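Local coordinates for HTH cro/C1-type domain-containing protein (Pseudomonas aeruginosa, PDB 4O8B) that probably binds promoter DNA as a transcriptional activator and controls bacterial motility and biofilm formation through the small RNA rsmZ, at residues L71-L74 with I75-S79. Residues are numbered along the deposited sequence; the frame is centred on the assembly and turned at random.
Sequences LAEL and ILKVS
Lys77 lies back over Glu73, one turn earlier in helix 69-79. Lys77 CB sits 3.6 Å from the carbonyl oxygen of Glu73. Lys77 CG comes closer, 3.1 Å from the same Glu73 O, because it lies beside its own backbone N, anti to the carbonyl carbon (chi1 -68°), which turns the chain toward the preceding turn. From there the chain runs extended: CD still borders that oxygen, and the two side chains meet through Lys77 CE, 3.7 Å from Glu73 CG. Glu73 OE2 and Lys77 NZ stay 5.0 Å apart. The ammonium instead forms a salt bridge with Glu94 of the second subunit. Beneath these side chains run i to i+4 backbone bonds: Lys77 N donates to Glu73 O and Val78 N to Leu74 O, the latter at 2.9 Å. Both methyls of Val78, CG1 and CG2, lie against the Leu74 oxygen from the same side. Around the helix, Leu71 CG packs obliquely on Ile75 CG1 at 4.1 Å. One turn on, Ser79 OG donates to Ile75 O at 2.8 Å, folding a side-chain hydroxyl back onto its own helix. Leu71, Leu74, Ile75 and Val78 form an apolar strip packed against the second subunit, where Ile75 meets its own counterpart and Leu71 meets Val78. Ala72 and Leu76 pack on Tyr63 and helix 3-13, joining this helix to the DNA-binding domain of the Cro/C1 helix-turn-helix family. The chemistry is thus divided: within the helix the lysine chain runs past the Glu73 carbonyl oxygen to rest its CE on a methylene, and the opposite charges, not in contact, probably add only a weak attraction, while the ammonium is directed across the dimer interface, where its charge probably favours pairing of the subunits beside the apolar strip.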
# COMPACT_ATOMS: atom_id res chain seq x y z
N LEU A 71 -2.91 9.65 -3.02
CA LEU A 71 -1.94 8.63 -3.40
C LEU A 71 -2.61 7.39 -3.98
O LEU A 71 -2.21 6.89 -5.04
CB LEU A 71 -1.08 8.23 -2.19
CG LEU A 71 0.15 7.40 -2.52
CD1 LEU A 71 0.97 8.10 -3.59
CD2 LEU A 71 0.99 7.20 -1.26
N ALA A 72 -3.62 6.89 -3.28
CA ALA A 72 -4.35 5.70 -3.74
C ALA A 72 -4.77 5.87 -5.19
O ALA A 72 -4.51 5.01 -6.03
CB ALA A 72 -5.58 5.48 -2.86
N GLU A 73 -5.42 7.00 -5.47
CA GLU A 73 -5.88 7.28 -6.82
C GLU A 73 -4.72 7.19 -7.81
O GLU A 73 -4.88 6.72 -8.92
CB GLU A 73 -6.51 8.69 -6.86
CG GLU A 73 -7.49 8.90 -8.01
CD GLU A 73 -8.50 7.76 -8.11
OE1 GLU A 73 -9.10 7.41 -7.08
OE2 GLU A 73 -8.68 7.23 -9.23
N LEU A 74 -3.55 7.65 -7.37
CA LEU A 74 -2.35 7.63 -8.21
C LEU A 74 -1.83 6.20 -8.36
O LEU A 74 -1.34 5.82 -9.42
CB LEU A 74 -1.27 8.52 -7.60
CG LEU A 74 -0.48 9.38 -8.59
CD1 LEU A 74 -1.39 10.50 -9.11
CD2 LEU A 74 0.74 9.97 -7.91
N ILE A 75 -1.93 5.42 -7.29
CA ILE A 75 -1.46 4.04 -7.29
C ILE A 75 -2.24 3.17 -8.29
O ILE A 75 -1.70 2.21 -8.84
CB ILE A 75 -1.57 3.39 -5.89
CG1 ILE A 75 -0.67 4.13 -4.91
CG2 ILE A 75 -1.18 1.92 -5.97
CD1 ILE A 75 -0.55 3.45 -3.55
N LEU A 76 -3.50 3.52 -8.51
CA LEU A 76 -4.33 2.78 -9.45
C LEU A 76 -4.05 3.22 -10.87
O LEU A 76 -4.08 2.42 -11.80
CB LEU A 76 -5.82 2.97 -9.13
CG LEU A 76 -6.34 2.37 -7.82
CD1 LEU A 76 -7.86 2.44 -7.81
CD2 LEU A 76 -5.89 0.91 -7.71
N LYS A 77 -3.77 4.51 -11.02
CA LYS A 77 -3.48 5.08 -12.34
C LYS A 77 -2.15 4.56 -12.88
O LYS A 77 -2.10 4.04 -14.00
CB LYS A 77 -3.46 6.61 -12.26
CG LYS A 77 -4.82 7.22 -11.99
CD LYS A 77 -4.75 8.74 -12.03
CE LYS A 77 -5.94 9.35 -11.31
NZ LYS A 77 -5.74 10.81 -11.05
N VAL A 78 -1.10 4.70 -12.10
CA VAL A 78 0.22 4.25 -12.53
C VAL A 78 0.23 2.75 -12.82
O VAL A 78 0.96 2.29 -13.71
CB VAL A 78 1.29 4.56 -11.45
CG1 VAL A 78 1.29 6.04 -11.13
CG2 VAL A 78 1.03 3.74 -10.20
N SER A 79 -0.58 2.00 -12.10
CA SER A 79 -0.67 0.55 -12.30
C SER A 79 -1.35 0.21 -13.62
O SER A 79 -1.01 -0.79 -14.25
CB SER A 79 -1.44 -0.10 -11.15
OG SER A 79 -0.68 -0.10 -9.95